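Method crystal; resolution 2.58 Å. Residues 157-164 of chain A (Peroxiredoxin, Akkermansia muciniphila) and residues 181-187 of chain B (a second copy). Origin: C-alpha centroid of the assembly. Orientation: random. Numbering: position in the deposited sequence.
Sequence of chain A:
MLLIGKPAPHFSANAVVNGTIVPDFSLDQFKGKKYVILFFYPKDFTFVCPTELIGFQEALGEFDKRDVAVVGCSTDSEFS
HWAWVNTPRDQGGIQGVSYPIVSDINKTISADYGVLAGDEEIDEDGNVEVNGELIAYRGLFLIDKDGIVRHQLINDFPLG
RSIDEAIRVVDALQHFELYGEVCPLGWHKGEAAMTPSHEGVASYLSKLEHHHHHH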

ATOM      1  N   PHE A 157       7.785  10.365  39.722  1.00 35.43           N
ATOM      2  CA  PHE A 157       9.079  10.901  40.147  1.00 32.46           C
ATOM      3  C   PHE A 157       9.187  11.245  41.632  1.00 35.50           C
ATOM      4  O   PHE A 157      10.211  10.895  42.241  1.00 32.86           O
ATOM      5  N   PRO A 158       8.229  11.929  42.269  1.00 31.31           N
ATOM      6  CA  PRO A 158       8.438  12.332  43.666  1.00 36.01           C
ATOM      7  C   PRO A 158       8.138  11.262  44.710  1.00 36.00           C
ATOM      8  O   PRO A 158       8.253  11.556  45.905  1.00 34.06           O
ATOM      9  N   LEU A 159       7.781  10.038  44.322  1.00 32.31           N
ATOM     10  CA  LEU A 159       7.333   9.016  45.270  1.00 33.50           C
ATOM     11  C   LEU A 159       8.386   7.915  45.389  1.00 35.06           C
ATOM     12  O   LEU A 159       8.451   7.005  44.556  1.00 33.49           O
ATOM     13  N   GLY A 160       9.205   7.997  46.435  1.00 38.38           N
ATOM     14  CA  GLY A 160      10.201   6.972  46.681  1.00 36.79           C
ATOM     15  C   GLY A 160       9.582   5.623  46.994  1.00 36.51           C
ATOM     16  O   GLY A 160       8.443   5.513  47.448  1.00 33.36           O
ATOM     17  N   ARG A 161      10.368   4.574  46.755  1.00 38.20           N
ATOM     18  CA  ARG A 161       9.889   3.209  46.905  1.00 35.15           C
ATOM     19  C   ARG A 161      10.122   2.718  48.335  1.00 36.85           C
ATOM     20  O   ARG A 161      10.554   3.468  49.213  1.00 40.26           O
ATOM     21  N   SER A 162       9.829   1.448  48.585  1.00 39.36           N
ATOM     22  CA  SER A 162       9.901   0.875  49.923  1.00 38.41           C
ATOM     23  C   SER A 162      10.659  -0.442  49.857  1.00 36.52           C
ATOM     24  O   SER A 162      10.263  -1.353  49.120  1.00 34.14           O
ATOM     25  N   ILE A 163      11.738  -0.542  50.638  1.00 39.40           N
ATOM     26  CA  ILE A 163      12.515  -1.777  50.694  1.00 39.24           C
ATOM     27  C   ILE A 163      11.692  -2.901  51.311  1.00 41.06           C
ATOM     28  O   ILE A 163      11.776  -4.064  50.889  1.00 41.43           O
ATOM     29  N   ASP A 164      10.861  -2.566  52.301  1.00 34.76           N
ATOM     30  CA  ASP A 164      10.074  -3.585  52.983  1.00 38.85           C
ATOM     31  C   ASP A 164       9.140  -4.297  52.016  1.00 39.47           C
ATOM     32  O   ASP A 164       8.992  -5.523  52.079  1.00 41.51           O
TER
ATOM     33  N   GLU B 181       7.242  18.657  49.040  1.00 39.19           N
ATOM     34  CA  GLU B 181       8.421  17.883  49.398  1.00 40.71           C
ATOM     35  C   GLU B 181       8.347  16.505  48.751  1.00 38.75           C
ATOM     36  O   GLU B 181       7.298  15.854  48.781  1.00 36.57           O
ATOM     37  N   VAL B 182       9.452  16.063  48.164  1.00 34.70           N
ATOM     38  CA  VAL B 182       9.487  14.722  47.597  1.00 37.44           C
ATOM     39  C   VAL B 182       9.753  13.726  48.720  1.00 37.60           C
ATOM     40  O   VAL B 182      10.436  14.031  49.705  1.00 37.39           O
ATOM     41  N   CYS B 183       9.198  12.523  48.582  1.00 35.21           N
ATOM     42  CA  CYS B 183       9.261  11.533  49.650  1.00 37.36           C
ATOM     43  C   CYS B 183      10.371  10.537  49.374  1.00 40.26           C
ATOM     44  O   CYS B 183      10.340   9.858  48.334  1.00 42.19           O
ATOM     45  N   PRO B 184      11.358  10.409  50.255  1.00 40.80           N
ATOM     46  CA  PRO B 184      12.491   9.517  50.004  1.00 39.68           C
ATOM     47  C   PRO B 184      12.097   8.060  50.223  1.00 41.36           C
ATOM     48  O   PRO B 184      10.963   7.736  50.591  1.00 37.61           O
ATOM     49  N   LEU B 185      13.082   7.185  50.022  1.00 36.56           N
ATOM     50  CA  LEU B 185      12.867   5.751  50.160  1.00 36.67           C
ATOM     51  C   LEU B 185      12.373   5.403  51.560  1.00 34.91           C
ATOM     52  O   LEU B 185      12.893   5.901  52.561  1.00 37.62           O
ATOM     53  N   GLY B 186      11.349   4.557  51.619  1.00 39.95           N
ATOM     54  CA  GLY B 186      10.808   4.087  52.879  1.00 44.05           C
ATOM     55  C   GLY B 186      10.076   5.126  53.694  1.00 48.31           C
ATOM     56  O   GLY B 186       9.775   4.871  54.866  1.00 47.31           O
ATOM     57  N   TRP B 187       9.742   6.271  53.100  1.00 47.31           N
ATOM     58  CA  TRP B 187       9.090   7.339  53.843  1.00 41.77           C
ATOM     59  C   TRP B 187       7.703   6.913  54.310  1.00 46.85           C
ATOM     60  O   TRP B 187       6.953   6.254  53.584  1.00 39.49           O
TER

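Three backbone hydrogen bonds hold the two stretches side by side, their touching parts running in nearly the same direction, 8° apart. The shortest runs from B:Gly186 N to A:Arg161 O (2.8 Å) and is close to linear at 167°. B:Cys183 contributes both its polar backbone atoms: its N donates to A:Pro158 O (3.0 Å, 164°), and its O accepts from A:Gly160 N (2.9 Å, 139°). These two bonds flank A:Leu159 and form a single parallel bridge between it and B:Cys183. A:Arg161 O also receives a CA-H...O contact from B:Leu185 CA at 3.4 Å.

No side chain supplies a polar link between the stretches. The A:Arg161 side chain (chi1 m, chi2 t) has its guanidinium nitrogens hydrogen-bonded elsewhere in the structure, while A:Ser162, chi1 t, turns away and caps the helix that begins at A:Ile163.

The two apolar side-chain pairs lie towards the two ends of the contact; between them the B:Cys183 side chain (chi1 m) leaves sideways, its CB 4.0 Å from A:Pro158 O. At one end, A:Pro158 CB meets B:Val182 CG1 at 3.7 Å, the valine in rotamer m. At the other, B:Leu185 (chi1 t, chi2 p) leaves its backbone sideways, yet its end comes nearer to chain A. B:Leu185 CD2 lies 3.6 Å from A:Ile163 CG1, on a side chain with chi1 and chi2 both m, and B:Leu185 CD1 lies 3.1 Å from A:Arg161 O and 4.2 Å from A:Arg161 CB. B:Leu185 is the residue most covered by the opposite stretch.

Between these ends the backbones fit closely. A CB on A:Gly160 would point toward chain B and fall 2.6 Å from B:Cys183 O, a clash. B:Gly186 instead has a positive phi, which favours glycine, within the type II turn from B:Pro184 to B:Trp187. A:Leu159 (chi1 m, chi2 t) points away from chain B.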

ATOM      1  CB  PHE A 157       9.427  12.119  39.283  1.00 27.05           C
ATOM      2  CG  PHE A 157       9.731  11.785  37.852  1.00 31.41           C
ATOM      3  CD1 PHE A 157      10.544  10.713  37.537  1.00 32.21           C
ATOM      4  CD2 PHE A 157       9.228  12.560  36.823  1.00 28.33           C
ATOM      5  CE1 PHE A 157      10.833  10.412  36.219  1.00 28.94           C
ATOM      6  CE2 PHE A 157       9.514  12.265  35.506  1.00 23.01           C
ATOM      7  CZ  PHE A 157      10.318  11.191  35.204  1.00 31.30           C
ATOM      8  CB  PRO A 158       7.485  13.531  43.829  1.00 34.08           C
ATOM      9  CG  PRO A 158       6.493  13.426  42.739  1.00 29.54           C
ATOM     10  CD  PRO A 158       6.911  12.364  41.774  1.00 32.47           C
ATOM     11  CB  LEU A 159       5.977   8.458  44.843  1.00 30.06           C
ATOM     12  CG  LEU A 159       4.915   9.509  44.511  1.00 29.32           C
ATOM     13  CD1 LEU A 159       3.574   8.869  44.173  1.00 27.88           C
ATOM     14  CD2 LEU A 159       4.758  10.491  45.655  1.00 26.28           C
ATOM     15  CB  ARG A 161      10.553   2.319  45.859  1.00 33.67           C
ATOM     16  CG  ARG A 161       9.979   2.540  44.477  1.00 28.75           C
ATOM     17  CD  ARG A 161      10.908   2.114  43.365  1.00 26.03           C
ATOM     18  NE  ARG A 161      11.980   3.082  43.159  1.00 25.05           N
ATOM     19  CZ  ARG A 161      12.775   3.092  42.093  1.00 30.46           C
ATOM     20  NH1 ARG A 161      12.602   2.197  41.124  1.00 26.64           N
ATOM     21  NH2 ARG A 161      13.739   3.999  41.987  1.00 26.07           N
ATOM     22  CB  SER A 162       8.497   0.670  50.502  1.00 39.07           C
ATOM     23  OG  SER A 162       8.476  -0.367  51.462  1.00 43.34           O
ATOM     24  CB  ILE A 163      13.811  -1.540  51.488  1.00 35.39           C
ATOM     25  CG1 ILE A 163      14.699  -0.507  50.794  1.00 34.51           C
ATOM     26  CG2 ILE A 163      14.552  -2.844  51.678  1.00 41.20           C
ATOM     27  CD1 ILE A 163      15.479  -1.048  49.630  1.00 38.75           C
ATOM     28  CB  ASP A 164       9.287  -2.963  54.135  1.00 42.99           C
ATOM     29  CG  ASP A 164      10.192  -2.392  55.217  1.00 52.80           C
ATOM     30  OD1 ASP A 164      11.336  -2.878  55.363  1.00 54.42           O
ATOM     31  OD2 ASP A 164       9.750  -1.468  55.933  1.00 59.30           O
TER
ATOM     32  CB  GLU B 181       8.516  17.741  50.918  1.00 45.13           C
ATOM     33  CG  GLU B 181       8.709  19.050  51.672  1.00 45.02           C
ATOM     34  CD  GLU B 181       8.652  18.873  53.183  1.00 46.10           C
ATOM     35  OE1 GLU B 181       8.083  17.865  53.649  1.00 45.01           O
ATOM     36  OE2 GLU B 181       9.178  19.742  53.908  1.00 59.73           O
ATOM     37  CB  VAL B 182      10.535  14.626  46.467  1.00 32.83           C
ATOM     38  CG1 VAL B 182      10.152  15.553  45.331  1.00 37.09           C
ATOM     39  CG2 VAL B 182      11.923  14.965  46.974  1.00 33.43           C
ATOM     40  CB  CYS B 183       7.923  10.819  49.789  1.00 36.85           C
ATOM     41  SG  CYS B 183       6.591  11.943  50.272  1.00 41.53           S
ATOM     42  CB  PRO B 184      13.525   9.972  51.034  1.00 38.62           C
ATOM     43  CG  PRO B 184      12.703  10.487  52.154  1.00 42.44           C
ATOM     44  CD  PRO B 184      11.486  11.114  51.542  1.00 43.78           C
ATOM     45  CB  LEU B 185      14.165   5.007  49.862  1.00 38.24           C
ATOM     46  CG  LEU B 185      14.114   3.486  49.973  1.00 41.60           C
ATOM     47  CD1 LEU B 185      13.524   2.868  48.724  1.00 39.05           C
ATOM     48  CD2 LEU B 185      15.505   2.960  50.215  1.00 42.20           C
ATOM     49  CB  TRP B 187       9.003   8.596  52.980  1.00 42.52           C
ATOM     50  CG  TRP B 187       8.322   9.742  53.665  1.00 47.07           C
ATOM     51  CD1 TRP B 187       8.914  10.729  54.404  1.00 43.97           C
ATOM     52  CD2 TRP B 187       6.920  10.036  53.654  1.00 41.11           C
ATOM     53  NE1 TRP B 187       7.963  11.609  54.865  1.00 45.79           N
ATOM     54  CE2 TRP B 187       6.732  11.208  54.417  1.00 39.11           C
ATOM     55  CE3 TRP B 187       5.805   9.420  53.077  1.00 39.96           C
ATOM     56  CZ2 TRP B 187       5.477  11.773  54.620  1.00 39.20           C
ATOM     57  CZ3 TRP B 187       4.554   9.980  53.282  1.00 41.14           C
ATOM     58  CH2 TRP B 187       4.401  11.146  54.048  1.00 40.57           C
TER